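Local coordinates for protein glycosyl hydrolase family 10 (Prevotella bryantii, PDB 4MGQ) that probably hydrolyses internal beta-1,4-xylosidic linkages of xylan as a whole enzyme, of which this chain is the calcium-containing carbohydrate-binding module, at residues A[41-46]-A[91-96]; A[45-50]-A[121-126]; A[28-33]-A[106-111]; A[63-68]-A[78-83]; A[16-21]-A[114-119]. One frame throughout, in Å; residues are numbered along the deposited sequence.

Contact 1: residues A[41-46]-A[91-96]; sequences TELQSG and QAFEAK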
# COMPACT_ATOMS: atom_id res chain seq x y z
N THR A 41 4.51 12.36 7.53
CA THR A 41 4.47 12.86 8.90
C THR A 41 4.25 11.68 9.82
O THR A 41 3.41 10.84 9.54
CB THR A 41 3.36 13.90 9.10
OG1 THR A 41 3.64 15.06 8.30
CG2 THR A 41 3.24 14.33 10.57
N GLU A 42 5.01 11.60 10.91
CA GLU A 42 4.84 10.55 11.90
C GLU A 42 3.41 10.53 12.45
O GLU A 42 2.83 11.58 12.72
CB GLU A 42 5.85 10.73 13.03
CG GLU A 42 5.76 9.71 14.14
CD GLU A 42 6.91 9.87 15.12
OE1 GLU A 42 6.83 10.77 15.98
OE2 GLU A 42 7.89 9.11 15.01
N LEU A 43 2.83 9.33 12.59
CA LEU A 43 1.48 9.23 13.14
C LEU A 43 1.50 9.55 14.64
O LEU A 43 2.44 9.17 15.34
CB LEU A 43 0.90 7.84 12.89
CG LEU A 43 1.07 7.29 11.47
CD1 LEU A 43 0.26 6.01 11.29
CD2 LEU A 43 0.70 8.32 10.40
N GLN A 44 0.48 10.26 15.10
CA GLN A 44 0.41 10.73 16.48
C GLN A 44 -0.59 9.95 17.31
O GLN A 44 -1.72 9.70 16.88
CB GLN A 44 0.06 12.22 16.52
CG GLN A 44 0.99 13.09 15.71
CD GLN A 44 0.46 14.51 15.55
OE1 GLN A 44 0.24 14.98 14.43
NE2 GLN A 44 0.25 15.19 16.68
N SER A 45 -0.17 9.60 18.52
CA SER A 45 -1.03 8.89 19.45
C SER A 45 -2.35 9.62 19.66
O SER A 45 -2.37 10.84 19.87
CB SER A 45 -0.30 8.67 20.78
OG SER A 45 -1.07 7.86 21.64
N GLY A 46 -3.45 8.88 19.58
CA GLY A 46 -4.77 9.45 19.79
C GLY A 46 -5.47 9.96 18.53
O GLY A 46 -6.65 10.29 18.57
N GLN A 91 -9.84 1.98 5.37
CA GLN A 91 -9.79 1.45 6.73
C GLN A 91 -9.19 2.46 7.69
O GLN A 91 -8.04 2.87 7.52
CB GLN A 91 -8.98 0.15 6.79
CG GLN A 91 -9.59 -1.03 6.05
CD GLN A 91 -10.90 -1.50 6.66
OE1 GLN A 91 -11.16 -1.31 7.85
NE2 GLN A 91 -11.75 -2.11 5.83
N ALA A 92 -9.97 2.84 8.69
CA ALA A 92 -9.51 3.78 9.70
C ALA A 92 -8.98 3.05 10.92
O ALA A 92 -9.42 1.94 11.23
CB ALA A 92 -10.63 4.72 10.09
N PHE A 93 -8.05 3.68 11.62
CA PHE A 93 -7.51 3.12 12.86
C PHE A 93 -6.90 4.26 13.69
O PHE A 93 -6.34 5.20 13.13
CB PHE A 93 -6.45 2.05 12.56
CG PHE A 93 -5.18 2.61 11.97
CD1 PHE A 93 -5.12 2.96 10.62
CD2 PHE A 93 -4.07 2.82 12.77
CE1 PHE A 93 -3.96 3.50 10.08
CE2 PHE A 93 -2.91 3.36 12.23
CZ PHE A 93 -2.86 3.69 10.88
N GLU A 94 -7.03 4.17 15.01
CA GLU A 94 -6.41 5.15 15.90
C GLU A 94 -5.00 4.73 16.27
O GLU A 94 -4.78 3.61 16.74
CB GLU A 94 -7.25 5.32 17.17
CG GLU A 94 -6.64 6.29 18.16
CD GLU A 94 -7.34 6.28 19.52
OE1 GLU A 94 -8.41 5.66 19.64
OE2 GLU A 94 -6.80 6.88 20.46
N ALA A 95 -4.04 5.62 16.06
CA ALA A 95 -2.68 5.38 16.52
C ALA A 95 -2.66 5.36 18.04
O ALA A 95 -3.27 6.21 18.67
CB ALA A 95 -1.74 6.46 15.99
N LYS A 96 -1.97 4.38 18.62
CA LYS A 96 -1.90 4.29 20.08
C LYS A 96 -0.52 4.71 20.59
O LYS A 96 -0.26 4.65 21.79
CB LYS A 96 -2.21 2.86 20.55
CG LYS A 96 -3.54 2.32 20.07
CD LYS A 96 -4.73 3.12 20.60
CE LYS A 96 -6.04 2.44 20.22
NZ LYS A 96 -7.24 3.22 20.62
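Gly46 N meets Ala95 O where the loop 41-46 passes the end of strand 91-94, the touching parts of the two backbones running 81° apart. This bond, 2.8 Å from Gly46 N to Ala95 O and nearly straight at the hydrogen (169°), is joined at the same oxygen by a CA-H...O contact from Ser45 CA. The rest of the contact is largely apolar. Leu43 reaches across at about a right angle to Phe93, its CD1 standing 3.9 Å from Phe93 CZ, at the edge of the ring and close to its plane. Ala95 turns its methyl toward the loop, with CB 3.4 Å from Gln44 O and 4.3 Å from Leu43 CB. Glu94 has CG anti to its backbone N (chi1 178°) and an extended chain, and its OE2 lies 3.3 Å from Gly46 CA. The other oxygen, Glu94 OE1, forms a salt bridge of 2.9 Å with Lys96 NZ, linking the strand's last residue to the loop just after it. Leu43 and Phe93 both pack on Leu120, Leu43 also touches Tyr49, and Phe93 pairs through its backbone with that same Tyr49, so the loop lies against the end of edge strand 87-94, beside strands 48-57 and 111-121 of the same sheet.

Contact 2: residues A[45-50]-A[121-126]; sequences SGKTYT and LDPDGN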
# COMPACT_ATOMS: atom_id res chain seq x y z
N SER A 45 -0.17 9.60 18.52
CA SER A 45 -1.03 8.89 19.45
C SER A 45 -2.35 9.62 19.66
O SER A 45 -2.37 10.84 19.87
CB SER A 45 -0.30 8.67 20.78
OG SER A 45 -1.07 7.86 21.64
N GLY A 46 -3.45 8.88 19.58
CA GLY A 46 -4.77 9.45 19.79
C GLY A 46 -5.47 9.96 18.53
O GLY A 46 -6.65 10.29 18.57
N LYS A 47 -4.75 10.02 17.42
CA LYS A 47 -5.33 10.49 16.16
C LYS A 47 -5.74 9.30 15.31
O LYS A 47 -5.06 8.27 15.31
CB LYS A 47 -4.35 11.38 15.39
CG LYS A 47 -4.15 12.77 15.98
CD LYS A 47 -3.33 13.64 15.04
CE LYS A 47 -3.30 15.10 15.49
NZ LYS A 47 -2.60 15.94 14.48
N THR A 48 -6.84 9.44 14.58
CA THR A 48 -7.28 8.38 13.68
C THR A 48 -6.86 8.65 12.24
O THR A 48 -7.02 9.76 11.73
CB THR A 48 -8.80 8.19 13.75
OG1 THR A 48 -9.13 7.69 15.04
CG2 THR A 48 -9.28 7.19 12.70
N TYR A 49 -6.31 7.63 11.61
CA TYR A 49 -5.78 7.71 10.26
C TYR A 49 -6.54 6.75 9.37
O TYR A 49 -6.96 5.69 9.83
CB TYR A 49 -4.28 7.40 10.24
CG TYR A 49 -3.50 8.40 11.03
CD1 TYR A 49 -3.36 8.27 12.40
CD2 TYR A 49 -2.93 9.51 10.41
CE1 TYR A 49 -2.65 9.21 13.15
CE2 TYR A 49 -2.21 10.45 11.13
CZ TYR A 49 -2.09 10.30 12.50
OH TYR A 49 -1.40 11.24 13.23
N THR A 50 -6.73 7.12 8.11
CA THR A 50 -7.50 6.28 7.20
C THR A 50 -6.65 5.87 6.02
O THR A 50 -6.14 6.71 5.27
CB THR A 50 -8.77 7.02 6.70
OG1 THR A 50 -9.60 7.34 7.81
CG2 THR A 50 -9.55 6.15 5.72
N LEU A 121 -4.74 9.23 5.21
CA LEU A 121 -5.25 10.55 5.59
C LEU A 121 -5.29 10.75 7.09
O LEU A 121 -5.81 9.92 7.83
CB LEU A 121 -6.64 10.73 4.98
CG LEU A 121 -6.45 10.22 3.56
CD1 LEU A 121 -7.67 9.63 2.95
CD2 LEU A 121 -5.78 11.25 2.66
N ASP A 122 -4.74 11.87 7.54
CA ASP A 122 -4.80 12.18 8.96
C ASP A 122 -6.21 12.72 9.27
O ASP A 122 -7.03 12.81 8.36
CB ASP A 122 -3.63 13.12 9.36
CG ASP A 122 -3.82 14.58 8.91
OD1 ASP A 122 -4.87 14.97 8.38
OD2 ASP A 122 -2.85 15.34 9.13
N PRO A 123 -6.52 13.03 10.55
CA PRO A 123 -7.90 13.45 10.83
C PRO A 123 -8.36 14.71 10.08
O PRO A 123 -9.56 14.88 9.88
CB PRO A 123 -7.88 13.73 12.34
CG PRO A 123 -6.79 12.89 12.87
CD PRO A 123 -5.75 12.84 11.79
N ASP A 124 -7.42 15.56 9.67
CA ASP A 124 -7.78 16.79 8.97
C ASP A 124 -7.94 16.54 7.47
O ASP A 124 -8.48 17.39 6.74
CB ASP A 124 -6.75 17.88 9.22
CG ASP A 124 -6.63 18.25 10.68
OD1 ASP A 124 -7.68 18.38 11.35
OD2 ASP A 124 -5.49 18.40 11.17
N GLY A 125 -7.45 15.39 7.02
CA GLY A 125 -7.54 15.02 5.62
C GLY A 125 -6.22 15.08 4.86
O GLY A 125 -6.19 14.80 3.65
N ASN A 126 -5.13 15.45 5.53
CA ASN A 126 -3.84 15.50 4.86
C ASN A 126 -3.41 14.11 4.44
O ASN A 126 -3.48 13.18 5.24
CB ASN A 126 -2.77 16.11 5.77
CG ASN A 126 -3.09 17.53 6.18
OD1 ASN A 126 -3.16 18.43 5.34
ND2 ASN A 126 -3.27 17.73 7.47
O HOH W 1 -4.51 16.00 12.22
O HOH W 2 -8.83 9.46 9.36
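Thr50 and Leu121 form an antiparallel hydrogen-bonded pair between strand 48-57 and the end of strand 111-121, neighbours in one sheet of this carbohydrate-binding module, just before the chain leaves in a type I turn from Asp122 to Gly125. Thr50 N gives its proton to Leu121 O at 3.0 Å, and Leu121 N returns one to Thr50 O at 2.9 Å. Beyond the pair, side chains take over. The Tyr49 ring brings CE2 to 3.5 Å from Asp122 CB, its plane turned 56° from the carboxylate. Pro123 sets CD 3.3 Å from Thr48 O and crosses the Lys47 chain at about a right angle, its CG 3.8 Å from Lys47 CB. Asp122 CG sits between its backbone N and carbonyl carbon (chi1 75°), and the carboxylate beyond it serves the turn: OD1 takes the N-H of Asn126 from above the carboxylate plane, with weaker bonds from Asp124 N and Gly125 N, while OD2 is met on its syn side by Asn126 ND2 at 2.9 Å. Lys47 NZ, bonded to Gln44 OE1, reaches Asp124 OD2 through a water. With four N-H groups around it, two weakly bonded, the Asp122 carboxylate is probably stabilised as the anion, adding to the turn's main-chain bond from Gly125 N to Asp122 O.

Contact 3: residues A[28-33]-A[106-111]; sequences TNNWDR and LGTLGG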
# COMPACT_ATOMS: atom_id res chain seq x y z
N THR A 28 6.32 -19.37 5.51
CA THR A 28 5.82 -19.87 6.78
C THR A 28 5.17 -18.80 7.67
O THR A 28 4.10 -19.02 8.22
CB THR A 28 6.95 -20.55 7.57
OG1 THR A 28 7.57 -21.55 6.75
CG2 THR A 28 6.42 -21.19 8.84
N ASN A 29 5.82 -17.64 7.79
CA ASN A 29 5.37 -16.59 8.70
C ASN A 29 4.95 -15.32 7.97
O ASN A 29 5.47 -15.04 6.90
CB ASN A 29 6.48 -16.24 9.69
CG ASN A 29 7.14 -17.46 10.30
OD1 ASN A 29 8.29 -17.77 9.99
ND2 ASN A 29 6.42 -18.13 11.18
N ASN A 30 4.02 -14.58 8.58
CA ASN A 30 3.68 -13.21 8.19
C ASN A 30 4.88 -12.37 7.79
O ASN A 30 4.88 -11.70 6.75
CB ASN A 30 2.99 -12.48 9.34
CG ASN A 30 1.50 -12.63 9.32
OD1 ASN A 30 0.89 -12.70 8.25
ND2 ASN A 30 0.90 -12.68 10.50
N TRP A 31 5.89 -12.41 8.64
CA TRP A 31 7.02 -11.52 8.51
C TRP A 31 8.07 -11.99 7.51
O TRP A 31 9.07 -11.32 7.33
CB TRP A 31 7.67 -11.31 9.89
CG TRP A 31 8.17 -12.57 10.53
CD1 TRP A 31 9.32 -13.24 10.24
CD2 TRP A 31 7.53 -13.31 11.59
NE1 TRP A 31 9.44 -14.35 11.04
CE2 TRP A 31 8.36 -14.42 11.87
CE3 TRP A 31 6.35 -13.13 12.32
CZ2 TRP A 31 8.04 -15.35 12.86
CZ3 TRP A 31 6.04 -14.07 13.30
CH2 TRP A 31 6.88 -15.16 13.56
N ASP A 32 7.85 -13.12 6.84
CA ASP A 32 8.83 -13.63 5.88
C ASP A 32 8.82 -12.89 4.55
O ASP A 32 9.69 -13.10 3.70
CB ASP A 32 8.61 -15.13 5.63
CG ASP A 32 8.94 -15.98 6.85
OD1 ASP A 32 9.76 -15.53 7.68
OD2 ASP A 32 8.39 -17.10 6.98
N ARG A 33 7.83 -12.03 4.36
CA ARG A 33 7.75 -11.21 3.16
C ARG A 33 7.06 -9.92 3.56
O ARG A 33 5.88 -9.94 3.89
CB ARG A 33 6.97 -11.92 2.04
CG ARG A 33 6.98 -11.20 0.69
CD ARG A 33 5.95 -11.81 -0.27
NE ARG A 33 6.34 -13.15 -0.73
CZ ARG A 33 5.63 -14.25 -0.54
NH1 ARG A 33 4.49 -14.22 0.14
NH2 ARG A 33 6.07 -15.41 -1.01
N LEU A 106 3.13 -9.80 4.08
CA LEU A 106 2.71 -10.56 2.92
C LEU A 106 3.18 -12.01 2.97
O LEU A 106 3.00 -12.74 2.00
CB LEU A 106 3.26 -9.92 1.64
CG LEU A 106 2.97 -8.43 1.41
CD1 LEU A 106 3.65 -7.95 0.14
CD2 LEU A 106 1.48 -8.18 1.34
N GLY A 107 3.76 -12.42 4.09
CA GLY A 107 4.47 -13.68 4.14
C GLY A 107 3.64 -14.92 3.90
O GLY A 107 4.12 -15.88 3.29
N THR A 108 2.40 -14.93 4.39
CA THR A 108 1.56 -16.11 4.24
C THR A 108 0.79 -16.12 2.91
O THR A 108 0.07 -17.08 2.62
CB THR A 108 0.57 -16.24 5.42
OG1 THR A 108 -0.38 -15.17 5.37
CG2 THR A 108 1.31 -16.19 6.76
N LEU A 109 0.95 -15.07 2.11
CA LEU A 109 0.24 -14.98 0.84
C LEU A 109 0.99 -15.70 -0.27
O LEU A 109 2.20 -15.89 -0.19
CB LEU A 109 0.02 -13.51 0.44
CG LEU A 109 -0.60 -12.62 1.52
CD1 LEU A 109 -0.78 -11.21 0.95
CD2 LEU A 109 -1.93 -13.19 2.03
N GLY A 110 0.26 -16.08 -1.31
CA GLY A 110 0.86 -16.65 -2.50
C GLY A 110 0.35 -15.95 -3.74
O GLY A 110 -0.73 -15.36 -3.74
N GLY A 111 1.13 -16.01 -4.82
CA GLY A 111 0.71 -15.46 -6.09
C GLY A 111 1.13 -14.02 -6.28
O GLY A 111 2.29 -13.66 -6.07
O HOH W 3 1.07 -12.77 5.77
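Arg33 and Leu106 start the backbone bonding: Leu106 N donates to Arg33 O at 2.8 Å, approaching nearly along the C=O axis. One residue on, Gly107 N bonds to Asn30 O at 3.0 Å, a more bent link (135° at the hydrogen). Gly107 CA also lies 3.2 Å from Asn29 O in a CA-H...O contact, and the glycine allows this closeness, since a CB there would clash with the carbonyl oxygens of Asn29 and Asn30.

Side-chain bonding rests on the Arg33 guanidinium. CG is anti to the backbone N (chi1 -173°), and a bend at chi3 follows further out. NH1 then holds two carbonyls of the type I turn Leu106 to Leu109: Leu106 O at 2.8 Å, in the guanidinium plane, and Leu109 O at 2.9 Å, tilted out of it. Leu106 O is gripped twice, by Arg33 NH1 and by Leu109 N, from opposite faces of its plane. The other terminal nitrogen, NH2, bonds to Glu25 O.

Apolar contact is modest: Leu106 CB packs 3.8 Å from Arg33 CD, the two chains crossing at about a right angle. The Thr108 methyl packs against the backbone, CG2 3.6 Å from Asn30 N. Solvent adds one link, a water that accepts from Thr108 N and donates to Asn30 OD1.

Here one buried arginine links a type I turn to the loop after strand 17-24, joining the connections that lead into strands 34-37 and 111-121 of the beta-sandwich.

Contact 4: residues A[63-68]-A[78-83]; sequences VTVWPQ and PSFKST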
# COMPACT_ATOMS: atom_id res chain seq x y z
N VAL A 63 -5.15 -8.85 3.78
CA VAL A 63 -3.85 -8.22 3.71
C VAL A 63 -3.60 -7.52 5.04
O VAL A 63 -4.29 -6.57 5.41
CB VAL A 63 -3.74 -7.21 2.55
CG1 VAL A 63 -2.36 -6.57 2.56
CG2 VAL A 63 -3.98 -7.92 1.21
N THR A 64 -2.61 -8.03 5.77
CA THR A 64 -2.30 -7.53 7.11
C THR A 64 -1.35 -6.33 7.05
O THR A 64 -0.33 -6.38 6.35
CB THR A 64 -1.68 -8.65 7.96
OG1 THR A 64 -2.61 -9.72 8.07
CG2 THR A 64 -1.33 -8.15 9.34
N VAL A 65 -1.72 -5.27 7.77
CA VAL A 65 -0.87 -4.08 7.88
C VAL A 65 -0.63 -3.75 9.35
O VAL A 65 -1.58 -3.52 10.09
CB VAL A 65 -1.49 -2.85 7.19
CG1 VAL A 65 -0.55 -1.66 7.30
CG2 VAL A 65 -1.81 -3.13 5.71
N TRP A 66 0.63 -3.75 9.78
CA TRP A 66 0.97 -3.36 11.15
C TRP A 66 1.73 -2.04 11.14
O TRP A 66 2.84 -1.98 10.62
CB TRP A 66 1.85 -4.41 11.85
CG TRP A 66 1.24 -5.77 12.01
CD1 TRP A 66 -0.09 -6.08 12.15
CD2 TRP A 66 1.95 -7.01 12.05
NE1 TRP A 66 -0.24 -7.45 12.27
CE2 TRP A 66 1.00 -8.04 12.21
CE3 TRP A 66 3.31 -7.35 11.97
CZ2 TRP A 66 1.37 -9.38 12.30
CZ3 TRP A 66 3.67 -8.68 12.05
CH2 TRP A 66 2.70 -9.68 12.21
N PRO A 67 1.13 -0.99 11.72
CA PRO A 67 1.88 0.26 11.93
C PRO A 67 3.02 0.03 12.92
O PRO A 67 2.87 -0.78 13.83
CB PRO A 67 0.84 1.21 12.50
CG PRO A 67 -0.50 0.63 12.06
CD PRO A 67 -0.27 -0.86 12.15
N GLN A 68 4.12 0.74 12.77
CA GLN A 68 5.29 0.48 13.59
C GLN A 68 5.99 1.76 14.03
O GLN A 68 6.27 2.63 13.21
CB GLN A 68 6.28 -0.40 12.83
CG GLN A 68 7.59 -0.64 13.56
CD GLN A 68 7.50 -1.77 14.57
OE1 GLN A 68 6.98 -2.85 14.26
NE2 GLN A 68 8.02 -1.54 15.78
N PRO A 78 -5.01 -0.75 9.88
CA PRO A 78 -5.75 -0.60 8.63
C PRO A 78 -5.71 -1.85 7.76
O PRO A 78 -5.76 -1.75 6.54
CB PRO A 78 -5.03 0.56 7.94
CG PRO A 78 -3.59 0.40 8.40
CD PRO A 78 -3.67 -0.13 9.82
N SER A 79 -5.61 -3.02 8.39
CA SER A 79 -5.61 -4.28 7.64
C SER A 79 -6.88 -4.37 6.81
O SER A 79 -7.94 -3.86 7.21
CB SER A 79 -5.50 -5.47 8.58
OG SER A 79 -4.25 -5.47 9.24
N PHE A 80 -6.79 -5.00 5.64
CA PHE A 80 -7.92 -5.00 4.73
C PHE A 80 -8.01 -6.32 3.99
O PHE A 80 -7.26 -7.26 4.27
CB PHE A 80 -7.80 -3.83 3.74
CG PHE A 80 -6.51 -3.80 2.96
CD1 PHE A 80 -5.38 -3.20 3.48
CD2 PHE A 80 -6.44 -4.36 1.69
CE1 PHE A 80 -4.20 -3.17 2.77
CE2 PHE A 80 -5.26 -4.33 0.95
CZ PHE A 80 -4.13 -3.72 1.50
N LYS A 81 -8.95 -6.39 3.05
CA LYS A 81 -9.15 -7.61 2.28
C LYS A 81 -9.00 -7.34 0.80
O LYS A 81 -9.22 -6.22 0.33
CB LYS A 81 -10.53 -8.20 2.58
CG LYS A 81 -10.73 -8.62 4.04
CD LYS A 81 -12.09 -9.26 4.25
CE LYS A 81 -12.27 -9.69 5.70
NZ LYS A 81 -11.53 -10.94 6.00
N SER A 82 -8.62 -8.37 0.05
CA SER A 82 -8.46 -8.25 -1.39
C SER A 82 -9.18 -9.41 -2.07
O SER A 82 -9.37 -10.47 -1.47
CB SER A 82 -6.99 -8.22 -1.78
OG SER A 82 -6.83 -8.08 -3.18
N THR A 83 -9.58 -9.18 -3.31
CA THR A 83 -10.20 -10.21 -4.15
C THR A 83 -9.50 -10.23 -5.50
O THR A 83 -8.54 -9.49 -5.71
CB THR A 83 -11.70 -9.95 -4.36
OG1 THR A 83 -11.87 -8.79 -5.19
CG2 THR A 83 -12.42 -9.73 -3.03
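Val63 and Phe80 are the paired residues of a beta hairpin, strands 61-69 and 80-82, at one border of a five-stranded antiparallel sheet, with their side chains turned into the buried interior between the sheets. Val63 N bonds to Phe80 O at 2.7 Å, and Phe80 N answers to Val63 O at 3.0 Å. The two side chains lie next to each other pointing the same way. Val63 CB stands over one face of the Phe80 ring, 3.8 Å from the centroid and displaced toward the rim in a CH-pi contact, while Val63 CG1 comes to 3.5 Å from Phe80 CZ. Val65 CG2 adds a contact with Phe80 CE1, and its other methyl, CG1, lies 3.8 Å from Pro78 CG; beyond it Pro67 and Pro78 meet tip to tip. Where the strand pairing stops, Ser79 continues it by side chain: with OG anti to its own carbonyl carbon (chi1 -66°), the hydroxyl receives Val65 N at 2.9 Å along an almost straight bond (175°). Thr77 OG1 is a further partner of that OG. Across the interior Phe80 packs on Leu53 and Val55. A serine hydroxyl thus satisfies a main-chain N-H, while the inner face is mostly hydrocarbon and aromatic, the Ser82 hydroxyl there being bonded to Thr57.

Contact 5: residues A[16-21]-A[114-119]; sequences KHVLYI and WMDDVQ. With CA (calcium ion), chain B.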
# COMPACT_ATOMS: atom_id res chain seq x y z
N LYS A 16 -2.90 2.98 -17.10
CA LYS A 16 -2.70 3.26 -15.68
C LYS A 16 -1.55 2.41 -15.19
O LYS A 16 -1.33 1.32 -15.70
CB LYS A 16 -3.96 2.95 -14.88
CG LYS A 16 -5.21 3.72 -15.27
CD LYS A 16 -6.41 3.16 -14.50
CE LYS A 16 -7.58 4.15 -14.49
NZ LYS A 16 -8.41 4.11 -15.72
N HIS A 17 -0.81 2.89 -14.20
CA HIS A 17 0.29 2.10 -13.64
C HIS A 17 0.06 1.84 -12.17
O HIS A 17 -0.53 2.66 -11.46
CB HIS A 17 1.63 2.80 -13.89
CG HIS A 17 1.91 3.01 -15.34
ND1 HIS A 17 1.50 4.15 -16.02
CD2 HIS A 17 2.49 2.21 -16.27
CE1 HIS A 17 1.84 4.05 -17.29
NE2 HIS A 17 2.44 2.88 -17.47
N VAL A 18 0.50 0.67 -11.72
CA VAL A 18 0.21 0.22 -10.37
C VAL A 18 1.46 -0.42 -9.76
O VAL A 18 2.38 -0.81 -10.48
CB VAL A 18 -0.96 -0.80 -10.34
CG1 VAL A 18 -2.19 -0.24 -11.10
CG2 VAL A 18 -0.54 -2.12 -10.96
N LEU A 19 1.48 -0.50 -8.44
CA LEU A 19 2.51 -1.27 -7.74
C LEU A 19 2.20 -2.75 -7.94
O LEU A 19 1.05 -3.18 -7.81
CB LEU A 19 2.53 -0.90 -6.25
CG LEU A 19 3.53 -1.64 -5.34
CD1 LEU A 19 3.85 -0.80 -4.12
CD2 LEU A 19 3.02 -3.01 -4.88
N TYR A 20 3.23 -3.53 -8.23
CA TYR A 20 3.07 -4.96 -8.48
C TYR A 20 4.13 -5.76 -7.76
O TYR A 20 5.32 -5.49 -7.90
CB TYR A 20 3.14 -5.25 -9.97
CG TYR A 20 3.27 -6.71 -10.32
CD1 TYR A 20 2.26 -7.61 -9.99
CD2 TYR A 20 4.38 -7.18 -11.01
CE1 TYR A 20 2.36 -8.95 -10.33
CE2 TYR A 20 4.49 -8.53 -11.34
CZ TYR A 20 3.47 -9.40 -11.00
OH TYR A 20 3.55 -10.74 -11.32
N ILE A 21 3.70 -6.76 -7.00
CA ILE A 21 4.64 -7.70 -6.39
C ILE A 21 4.28 -9.11 -6.79
O ILE A 21 3.20 -9.60 -6.46
CB ILE A 21 4.65 -7.60 -4.86
CG1 ILE A 21 5.19 -6.24 -4.42
CG2 ILE A 21 5.50 -8.74 -4.27
CD1 ILE A 21 5.09 -6.02 -2.94
N TRP A 114 -1.41 -6.51 -6.68
CA TRP A 114 -1.32 -5.19 -7.29
C TRP A 114 -2.00 -4.17 -6.38
O TRP A 114 -3.04 -4.45 -5.79
CB TRP A 114 -2.00 -5.15 -8.67
CG TRP A 114 -1.49 -6.10 -9.72
CD1 TRP A 114 -0.63 -5.82 -10.73
CD2 TRP A 114 -1.86 -7.48 -9.88
NE1 TRP A 114 -0.43 -6.93 -11.52
CE2 TRP A 114 -1.17 -7.97 -11.02
CE3 TRP A 114 -2.71 -8.36 -9.18
CZ2 TRP A 114 -1.29 -9.28 -11.46
CZ3 TRP A 114 -2.83 -9.67 -9.63
CH2 TRP A 114 -2.12 -10.11 -10.76
N MET A 115 -1.42 -2.98 -6.26
CA MET A 115 -2.02 -1.91 -5.46
C MET A 115 -1.87 -0.58 -6.18
O MET A 115 -0.92 -0.38 -6.93
CB MET A 115 -1.38 -1.83 -4.06
CG MET A 115 -1.83 -2.95 -3.14
SD MET A 115 -1.22 -2.75 -1.45
CE MET A 115 0.49 -3.20 -1.71
N ASP A 116 -2.81 0.32 -5.94
CA ASP A 116 -2.76 1.64 -6.57
C ASP A 116 -3.55 2.64 -5.74
O ASP A 116 -4.35 2.27 -4.86
CB ASP A 116 -3.32 1.58 -8.00
CG ASP A 116 -2.88 2.76 -8.87
OD1 ASP A 116 -1.92 3.49 -8.50
OD2 ASP A 116 -3.49 2.93 -9.95
N ASP A 117 -3.32 3.93 -6.01
CA ASP A 117 -4.08 5.01 -5.40
C ASP A 117 -4.04 4.93 -3.87
O ASP A 117 -5.04 5.09 -3.18
CB ASP A 117 -5.51 4.97 -5.93
CG ASP A 117 -5.55 5.08 -7.44
OD1 ASP A 117 -4.90 6.01 -7.97
OD2 ASP A 117 -6.19 4.24 -8.11
N VAL A 118 -2.84 4.69 -3.35
CA VAL A 118 -2.64 4.55 -1.92
C VAL A 118 -2.56 5.92 -1.25
O VAL A 118 -1.72 6.75 -1.61
CB VAL A 118 -1.36 3.77 -1.61
CG1 VAL A 118 -1.25 3.50 -0.10
CG2 VAL A 118 -1.33 2.46 -2.40
N GLN A 119 -3.45 6.13 -0.29
CA GLN A 119 -3.47 7.35 0.52
C GLN A 119 -3.49 6.98 1.99
O GLN A 119 -4.02 5.93 2.36
CB GLN A 119 -4.69 8.21 0.20
CG GLN A 119 -4.85 8.57 -1.26
CD GLN A 119 -6.09 9.42 -1.51
OE1 GLN A 119 -6.07 10.33 -2.33
NE2 GLN A 119 -7.17 9.10 -0.84
CA CA B . -1.70 4.55 -10.72
O HOH W 4 -2.89 6.44 -9.79
O HOH W 5 -3.57 4.79 -12.26
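Leu19 and Met115 lie beside each other on the inward face of two neighbouring antiparallel strands, Leu19 CD2 4.1 Å from Met115 CE, and Met115 also touches Leu53 on the next strand of the sheet and Leu35 of the facing sheet. On the other face Tyr20 and Trp114 form an offset stack: the Tyr20 ring and the five-membered ring of Trp114 have centroids 4.7 Å apart and planes at 25°, with Tyr20 CD1 over the indole face, 3.2 Å from Trp114 NE1. Val18 CG2 touches the indole at its edge, near CD1. Between these two layers runs the backbone pairing, Leu19 N to Met115 O at 2.8 Å and Met115 N to Leu19 O at 2.9 Å. These strands, 17-24 and 111-121, are adjacent in one sheet of the module's beta-sandwich, and the calcium ion sits where strand 17-24 begins, beside the corner at Asp117. Asp116 holds it with both carboxylate oxygens, OD1 and OD2 each 2.5 Å from the calcium; CG lies anti to the backbone N (chi1 -161°). His17 binds through its main-chain O at 2.3 Å, not through the imidazole. Two waters, Thr133 O and Glu135 OE2 complete the shell; one water donates to Asp117 OD1, and Arg54 NH2 bonds to Asp116 OD2.

Overall arrangement
Contact 4 is the most buried, an apolar hairpin edge, whereas contact 2 lies at the surface, where a strand pairing runs out into a turn rich in polar bonds; contacts 1, 3 and 5 are each partly buried. Contacts 1, 2 and 5 all reach the same five-stranded sheet, and contacts 1 and 2 share Ser45 and Gly46 and meet where Tyr49 OH bonds to Gln44 N. Contact 4 belongs to the other sheet and touches contact 1 through Phe93 against Pro67 and Pro78, and contact 5 through Phe80 near Met115. Contact 3 ties loops with main-chain carbonyls and an arginine, about 25 Å between centres from contact 1. Among the five, contact 5 alone includes the metal.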